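PDB 4BQH: Udp-n-acetylglucosamine pyrophosphorylase from Trypanosoma brucei, which probably catalyses the formation of UDP-N-acetylglucosamine and diphosphate from UTP and N-acetylglucosamine 1-phosphate. Local coordinates for residues E153-R158 with A286-P291; R173-V178 with Q204-A209; A274-G279 with C362-M367. One frame throughout, in Å; residues are numbered along the deposited sequence.

Interaction 1 of 3, residues E153-R158 with A286-P291; sequences EKIRRR and ANVADP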
# COMPACT_ATOMS: atom_id res chain seq x y z
N GLU A 153 4.96 -3.90 -13.94
CA GLU A 153 4.32 -4.01 -15.23
C GLU A 153 3.02 -3.23 -15.28
O GLU A 153 2.68 -2.66 -16.31
CB GLU A 153 4.09 -5.49 -15.57
CG GLU A 153 5.38 -6.15 -15.97
CD GLU A 153 5.21 -7.61 -16.38
OE1 GLU A 153 4.07 -8.12 -16.39
OE2 GLU A 153 6.24 -8.24 -16.70
N LYS A 154 2.29 -3.16 -14.15
CA LYS A 154 1.10 -2.32 -14.12
C LYS A 154 1.48 -0.85 -14.33
O LYS A 154 0.81 -0.14 -15.07
CB LYS A 154 0.33 -2.50 -12.80
CG LYS A 154 -0.38 -3.86 -12.70
CD LYS A 154 -0.94 -4.12 -11.30
CE LYS A 154 -1.79 -5.39 -11.26
NZ LYS A 154 -2.28 -5.66 -9.86
N ILE A 155 2.59 -0.42 -13.73
CA ILE A 155 3.03 0.97 -13.91
C ILE A 155 3.36 1.20 -15.38
O ILE A 155 2.93 2.19 -15.97
CB ILE A 155 4.26 1.29 -13.05
CG1 ILE A 155 3.84 1.33 -11.58
CG2 ILE A 155 4.93 2.60 -13.50
CD1 ILE A 155 4.98 1.52 -10.61
N ARG A 156 4.14 0.28 -15.94
CA ARG A 156 4.52 0.41 -17.38
C ARG A 156 3.29 0.51 -18.29
O ARG A 156 3.26 1.32 -19.24
CB ARG A 156 5.42 -0.75 -17.80
CG ARG A 156 6.85 -0.60 -17.27
CD ARG A 156 7.62 -1.89 -17.31
NE ARG A 156 7.76 -2.31 -18.71
CZ ARG A 156 8.01 -3.55 -19.09
NH1 ARG A 156 8.19 -4.52 -18.19
NH2 ARG A 156 8.07 -3.82 -20.39
N ARG A 157 2.29 -0.31 -18.04
CA ARG A 157 1.07 -0.27 -18.84
C ARG A 157 0.29 1.05 -18.69
O ARG A 157 -0.14 1.64 -19.69
CB ARG A 157 0.20 -1.50 -18.57
CG ARG A 157 -1.03 -1.58 -19.45
CD ARG A 157 -0.69 -1.72 -20.93
NE ARG A 157 -1.95 -1.73 -21.64
CZ ARG A 157 -2.18 -1.15 -22.81
NH1 ARG A 157 -1.22 -0.49 -23.44
NH2 ARG A 157 -3.39 -1.25 -23.33
N ARG A 158 0.12 1.50 -17.45
CA ARG A 158 -0.56 2.78 -17.19
C ARG A 158 0.21 3.95 -17.88
O ARG A 158 -0.40 4.88 -18.44
CB ARG A 158 -0.72 3.03 -15.68
CG ARG A 158 -1.77 2.14 -14.98
CD ARG A 158 -3.22 2.45 -15.38
NE ARG A 158 -4.14 1.64 -14.57
CZ ARG A 158 -5.43 1.47 -14.81
NH1 ARG A 158 -6.00 2.02 -15.86
NH2 ARG A 158 -6.18 0.74 -13.96
N ALA A 286 -4.01 -5.13 -6.82
CA ALA A 286 -3.82 -3.70 -6.60
C ALA A 286 -3.98 -2.93 -7.91
O ALA A 286 -3.39 -3.30 -8.94
CB ALA A 286 -2.45 -3.43 -6.01
N ASN A 287 -4.83 -1.90 -7.88
CA ASN A 287 -5.05 -1.09 -9.05
C ASN A 287 -4.01 0.03 -9.00
O ASN A 287 -4.24 1.13 -8.48
CB ASN A 287 -6.48 -0.58 -9.06
CG ASN A 287 -6.86 0.06 -10.38
OD1 ASN A 287 -6.01 0.28 -11.23
ND2 ASN A 287 -8.13 0.35 -10.54
N VAL A 288 -2.84 -0.29 -9.54
CA VAL A 288 -1.63 0.53 -9.41
C VAL A 288 -1.68 1.72 -10.38
O VAL A 288 -1.92 1.55 -11.57
CB VAL A 288 -0.37 -0.32 -9.68
CG1 VAL A 288 0.89 0.53 -9.62
CG2 VAL A 288 -0.29 -1.46 -8.68
N ALA A 289 -1.42 2.93 -9.85
CA ALA A 289 -1.58 4.18 -10.61
C ALA A 289 -2.98 4.28 -11.23
O ALA A 289 -3.14 4.50 -12.43
CB ALA A 289 -0.47 4.35 -11.65
N ASP A 290 -4.00 4.07 -10.41
CA ASP A 290 -5.39 4.04 -10.87
C ASP A 290 -5.81 5.44 -11.31
O ASP A 290 -5.92 6.32 -10.46
CB ASP A 290 -6.27 3.59 -9.69
CG ASP A 290 -7.74 3.59 -9.99
OD1 ASP A 290 -8.17 3.98 -11.09
OD2 ASP A 290 -8.51 3.16 -9.09
N PRO A 291 -6.04 5.66 -12.63
CA PRO A 291 -6.37 7.00 -13.11
C PRO A 291 -7.75 7.50 -12.63
O PRO A 291 -7.95 8.71 -12.54
CB PRO A 291 -6.35 6.84 -14.64
CG PRO A 291 -6.78 5.39 -14.85
CD PRO A 291 -6.05 4.67 -13.73
O HOH W 1 -3.17 -0.48 -12.76
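Asn287 OD1 is gripped by Arg158 twice, once directly and once through water. Arg158 NH2 lies 2.8 Å from Asn287 OD1, in the carbonyl plane on a lone pair, although the N-H...O angle of 140° shows a bent bond. A water accepts from Arg158 NE at 3.0 Å, donates to Val288 O at 2.7 Å and gives Asn287 OD1 a weak second bond. The Arg158 chain bends at chi2 (-68°), which sets CD 3.6 Å from Ala289 O. Pro291 CD sits 3.3 Å above the guanidinium plane, over its centre, and Tyr106 takes a further bond from NH1. All this joins helix 147-166, on the flank of the central sheet of the GT-A-like nucleotidyltransferase fold, to the loop that leads from strand 275-280 into helix 291-300; Asp290 is the N-cap of the latter, its OD1 accepting from Val292 N. One helical turn before Arg158, the extended Lys154 chain crosses Val288 at about a right angle, and its NZ donates to Ala286 O at 2.8 Å, on a carbonyl lone pair. Val288 fills the middle, with CG2 against Lys154 CD and CG1 3.6 Å from Ile155 CG1.

Interaction 2 of 3, residues R173-V178 with Q204-A209; sequences RVQLLV and QVHFFA. With SO4 (sulfate ion), chain D.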
# COMPACT_ATOMS: atom_id res chain seq x y z
N ARG A 173 5.95 9.14 -16.64
CA ARG A 173 6.75 8.44 -15.62
C ARG A 173 6.08 8.53 -14.25
O ARG A 173 5.91 9.60 -13.69
CB ARG A 173 8.20 8.99 -15.54
CG ARG A 173 9.07 8.61 -16.75
CD ARG A 173 9.12 7.10 -16.94
NE ARG A 173 9.88 6.67 -18.12
CZ ARG A 173 9.36 6.10 -19.21
NH1 ARG A 173 8.06 5.90 -19.33
NH2 ARG A 173 10.17 5.74 -20.20
N VAL A 174 5.73 7.37 -13.72
CA VAL A 174 5.26 7.27 -12.33
C VAL A 174 6.50 6.96 -11.46
O VAL A 174 7.20 5.97 -11.72
CB VAL A 174 4.24 6.12 -12.19
CG1 VAL A 174 3.90 5.87 -10.71
CG2 VAL A 174 2.99 6.40 -13.02
N GLN A 175 6.80 7.79 -10.46
CA GLN A 175 7.94 7.49 -9.56
C GLN A 175 7.54 6.35 -8.65
O GLN A 175 6.46 6.41 -8.04
CB GLN A 175 8.32 8.71 -8.72
CG GLN A 175 8.71 9.93 -9.57
CD GLN A 175 9.96 9.68 -10.38
OE1 GLN A 175 10.92 9.08 -9.91
NE2 GLN A 175 9.94 10.12 -11.64
N LEU A 176 8.38 5.31 -8.57
CA LEU A 176 8.11 4.15 -7.74
C LEU A 176 8.95 4.30 -6.48
O LEU A 176 10.18 4.43 -6.53
CB LEU A 176 8.47 2.85 -8.48
CG LEU A 176 8.24 1.57 -7.66
CD1 LEU A 176 6.79 1.44 -7.22
CD2 LEU A 176 8.64 0.34 -8.45
N LEU A 177 8.26 4.27 -5.34
CA LEU A 177 8.92 4.42 -4.04
C LEU A 177 8.76 3.08 -3.34
O LEU A 177 7.62 2.65 -3.08
CB LEU A 177 8.21 5.52 -3.23
CG LEU A 177 7.77 6.79 -3.96
CD1 LEU A 177 7.12 7.74 -2.95
CD2 LEU A 177 8.98 7.42 -4.64
N VAL A 178 9.87 2.40 -3.08
CA VAL A 178 9.81 1.06 -2.50
C VAL A 178 10.22 1.18 -1.03
O VAL A 178 11.39 1.44 -0.73
CB VAL A 178 10.75 0.09 -3.26
CG1 VAL A 178 10.70 -1.30 -2.64
CG2 VAL A 178 10.34 0.05 -4.72
N GLN A 204 13.69 6.12 -11.93
CA GLN A 204 12.34 6.32 -11.38
C GLN A 204 12.02 5.45 -10.16
O GLN A 204 10.91 5.49 -9.65
CB GLN A 204 11.25 6.14 -12.44
CG GLN A 204 10.88 4.69 -12.73
CD GLN A 204 9.98 4.54 -13.94
OE1 GLN A 204 10.45 4.13 -15.01
NE2 GLN A 204 8.69 4.92 -13.81
N VAL A 205 12.98 4.63 -9.73
CA VAL A 205 12.80 3.74 -8.59
C VAL A 205 13.61 4.22 -7.40
O VAL A 205 14.84 4.39 -7.50
CB VAL A 205 13.16 2.29 -8.95
CG1 VAL A 205 12.90 1.39 -7.74
CG2 VAL A 205 12.33 1.86 -10.16
N HIS A 206 12.93 4.41 -6.27
CA HIS A 206 13.55 5.00 -5.09
C HIS A 206 13.35 4.07 -3.95
O HIS A 206 12.21 3.84 -3.52
CB HIS A 206 12.91 6.37 -4.78
CG HIS A 206 12.86 7.31 -5.97
ND1 HIS A 206 13.79 8.25 -6.19
CD2 HIS A 206 11.94 7.42 -7.02
CE1 HIS A 206 13.50 8.93 -7.32
NE2 HIS A 206 12.37 8.42 -7.84
N PHE A 207 14.44 3.51 -3.43
CA PHE A 207 14.35 2.62 -2.27
C PHE A 207 14.58 3.42 -1.00
O PHE A 207 15.52 4.21 -0.92
CB PHE A 207 15.40 1.52 -2.36
CG PHE A 207 15.27 0.66 -3.58
CD1 PHE A 207 14.38 -0.41 -3.60
CD2 PHE A 207 16.03 0.94 -4.71
CE1 PHE A 207 14.26 -1.19 -4.75
CE2 PHE A 207 15.93 0.18 -5.85
CZ PHE A 207 15.03 -0.89 -5.87
N PHE A 208 13.73 3.23 -0.01
CA PHE A 208 13.87 3.97 1.24
C PHE A 208 13.41 3.11 2.40
O PHE A 208 12.30 2.59 2.38
CB PHE A 208 13.16 5.35 1.18
CG PHE A 208 11.65 5.30 1.14
CD1 PHE A 208 10.95 4.74 0.05
CD2 PHE A 208 10.92 5.88 2.18
CE1 PHE A 208 9.56 4.72 0.04
CE2 PHE A 208 9.52 5.89 2.17
CZ PHE A 208 8.84 5.31 1.09
N ALA A 209 14.26 2.98 3.41
CA ALA A 209 13.95 2.09 4.53
C ALA A 209 13.14 2.79 5.60
O ALA A 209 13.42 3.95 5.95
CB ALA A 209 15.23 1.56 5.14
S SO4 D . 16.65 9.64 -4.49
O1 SO4 D . 16.06 8.29 -4.47
O2 SO4 D . 17.19 10.00 -3.15
O3 SO4 D . 15.60 10.61 -4.86
O4 SO4 D . 17.80 9.66 -5.43
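His206 and Gln175 meet obliquely, their ring and amide planes 58° apart, yet the bond between them is nearly straight. His206 NE2 donates to Gln175 OE1 at 2.6 Å, with the oxygen in the ring plane. The N-H...O angle is 168°. The bend of Gln175 at chi2 (-64°) carries CD back toward the neighbouring strand. Leu177 CD2 approaches the same imidazole obliquely, 3.8 Å from His206 CD2.

Beneath these side chains, strands 175-178 and 205-209 run parallel in register, Leu176 beside Val205 and Val178 beside Phe207, with backbone bonds such as Val178 N to His206 O at 2.8 Å. With helix 185-194 between them in sequence they form a beta-alpha-beta unit of the central sheet. On the sheet face opposite His206, Val178 and Phe207 lie side by side and point the same way, Val178 CB 3.7 Å from Phe207 CD1, while Phe192 of the crossover helix meets the Phe207 ring edge-to-face. Before the strand, Gln204 NE2 donates to Val174 O at 2.8 Å, with that oxygen in the amide plane, and also reaches Gln159 on helix 147-166.

His206 ND1 donates to sulfate O1 at 2.8 Å, and Arg249 and His267 bind the same ion. With both ring nitrogens donating, His206 is probably protonated, a positive charge that the sulfate, probably from the crystallisation liquor, would help to stabilise.

Interaction 3 of 3, residues A274-G279 with C362-M367; sequences AYVQIG and CSLHFM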
# COMPACT_ATOMS: atom_id res chain seq x y z
N ALA A 274 2.66 15.50 -7.32
CA ALA A 274 1.50 16.10 -6.68
C ALA A 274 0.76 15.12 -5.78
O ALA A 274 0.16 15.54 -4.78
CB ALA A 274 0.53 16.65 -7.73
N TYR A 275 0.74 13.84 -6.15
CA TYR A 275 0.03 12.82 -5.36
C TYR A 275 0.86 11.57 -5.21
O TYR A 275 1.59 11.19 -6.13
CB TYR A 275 -1.30 12.41 -5.99
CG TYR A 275 -2.23 13.58 -6.14
CD1 TYR A 275 -3.08 13.95 -5.10
CD2 TYR A 275 -2.22 14.33 -7.31
CE1 TYR A 275 -3.94 15.06 -5.25
CE2 TYR A 275 -3.03 15.43 -7.47
CZ TYR A 275 -3.90 15.79 -6.45
OH TYR A 275 -4.70 16.91 -6.66
N VAL A 276 0.71 10.91 -4.07
CA VAL A 276 1.37 9.65 -3.76
C VAL A 276 0.27 8.62 -3.49
O VAL A 276 -0.54 8.81 -2.56
CB VAL A 276 2.26 9.78 -2.50
CG1 VAL A 276 2.99 8.47 -2.21
CG2 VAL A 276 3.30 10.89 -2.66
N GLN A 277 0.20 7.59 -4.33
CA GLN A 277 -0.71 6.48 -4.07
C GLN A 277 0.04 5.45 -3.23
O GLN A 277 1.20 5.15 -3.52
CB GLN A 277 -1.16 5.84 -5.37
CG GLN A 277 -2.18 4.72 -5.12
CD GLN A 277 -2.68 4.06 -6.41
OE1 GLN A 277 -2.30 4.45 -7.51
NE2 GLN A 277 -3.52 3.04 -6.27
N ILE A 278 -0.59 4.94 -2.18
CA ILE A 278 0.10 4.04 -1.25
C ILE A 278 -0.61 2.71 -1.23
O ILE A 278 -1.84 2.67 -1.14
CB ILE A 278 0.13 4.63 0.18
CG1 ILE A 278 0.84 5.99 0.16
CG2 ILE A 278 0.84 3.67 1.14
CD1 ILE A 278 0.47 6.89 1.30
N GLY A 279 0.15 1.63 -1.32
CA GLY A 279 -0.46 0.29 -1.25
C GLY A 279 0.50 -0.76 -0.77
O GLY A 279 1.72 -0.57 -0.84
N CYS A 362 -2.69 10.33 -1.41
CA CYS A 362 -2.49 11.53 -0.61
C CYS A 362 -1.77 12.59 -1.42
O CYS A 362 -0.86 12.26 -2.18
CB CYS A 362 -1.64 11.20 0.61
SG CYS A 362 -2.41 10.00 1.70
N SER A 363 -2.14 13.86 -1.22
CA SER A 363 -1.36 14.94 -1.81
C SER A 363 0.04 14.98 -1.19
O SER A 363 0.26 14.57 -0.04
CB SER A 363 -2.04 16.30 -1.59
OG SER A 363 -2.01 16.66 -0.22
N LEU A 364 0.99 15.53 -1.93
CA LEU A 364 2.31 15.71 -1.36
C LEU A 364 2.28 16.71 -0.20
O LEU A 364 2.98 16.53 0.79
CB LEU A 364 3.33 16.13 -2.43
CG LEU A 364 4.78 15.84 -1.98
CD1 LEU A 364 5.08 14.35 -1.94
CD2 LEU A 364 5.78 16.52 -2.91
N HIS A 365 1.43 17.72 -0.29
CA HIS A 365 1.20 18.63 0.83
C HIS A 365 0.76 17.89 2.07
O HIS A 365 1.29 18.14 3.17
CB HIS A 365 0.14 19.69 0.50
CG HIS A 365 0.06 20.82 1.52
ND1 HIS A 365 -0.78 21.86 1.37
CD2 HIS A 365 0.77 21.06 2.69
CE1 HIS A 365 -0.64 22.70 2.42
NE2 HIS A 365 0.29 22.21 3.23
N PHE A 366 -0.21 16.97 1.92
CA PHE A 366 -0.62 16.16 3.08
C PHE A 366 0.54 15.33 3.63
O PHE A 366 0.71 15.24 4.85
CB PHE A 366 -1.84 15.25 2.79
CG PHE A 366 -2.21 14.39 3.97
CD1 PHE A 366 -2.90 14.94 5.05
CD2 PHE A 366 -1.81 13.06 4.06
CE1 PHE A 366 -3.19 14.17 6.17
CE2 PHE A 366 -2.14 12.28 5.17
CZ PHE A 366 -2.84 12.84 6.22
N MET A 367 1.30 14.68 2.74
CA MET A 367 2.42 13.87 3.23
C MET A 367 3.38 14.71 4.08
O MET A 367 3.88 14.25 5.11
CB MET A 367 3.15 13.18 2.08
CG MET A 367 2.26 12.23 1.27
SD MET A 367 1.42 10.96 2.23
CE MET A 367 2.81 9.92 2.69
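An antiparallel strand pair, one strand of which runs straight into a helix, is the element here: strand 275-280 of the central sheet of this GT-A-like fold lies against the end of strand 359-363, where helix 364-374 begins. Val276 and Cys362 form a hydrogen-bonded pair, with Val276 N to Cys362 O at 2.8 Å and the return bond from Cys362 N to Val276 O, both nearly straight. Next to them, Tyr275 and Ser363 form a non-hydrogen-bonded pair, their CA atoms 4.4 Å apart. A CA-H...O contact runs from Tyr275 CA to Cys362 O at 3.3 Å.

The pairing carries over into the first residue of the helix. Leu364 N donates to Ala274 O at 3.0 Å, approaching from above the carbonyl plane, 49° out of it, so a backbone NH of the first helical turn is satisfied by the residue that precedes strand 275-280. Ser363 is the N-cap: chi1 of 68° sets OG between the backbone N and the carbonyl carbon, from where it accepts from Phe366 N at 2.8 Å. The same hydroxyl is hydrogen-bonded to His303 ND1, which ties the start of the helix to the region just before strand 304-309.

Side chains divide between the two faces of the sheet. Tyr275, beside Ser363, has its ring oblique to the neighbouring backbone, CD1 3.8 Å from Ser363 CA, and packs on Ala297 and Ile298 of helix 291-300. On the face of Val276 and Cys362, the Val276 and Leu364 side chains cross obliquely, CG2 of the valine 4.0 Å from Leu364 CD1. Met367, its chain bent at chi2 and chi3, meets Ile278 tip to tip, CE 4.1 Å from Ile278 CD1.

Overall arrangement
All three contacts build on one central sheet. Interactions 2 and 3 lie in it, on either side of strand 114-119, with centres 13 Å apart; Leu177 CD1 and Val276 CG1 approach to 4.3 Å. Interaction 1 flanks it: Ile155 CD1 packs 3.8 Å from Leu176 CD1, and Ile155 CG2 is equally close to Val174 CB, so one isoleucine serves interactions 1 and 2. Gln277 links interaction 3 to interaction 1, its NE2 3.0 Å from Asn287 O, a probable hydrogen bond. The bound allosteric inhibitor sits some way off, about 11 Å from the Phe208 side chain in interaction 2 and about 10 Å from that of Met367 in interaction 3.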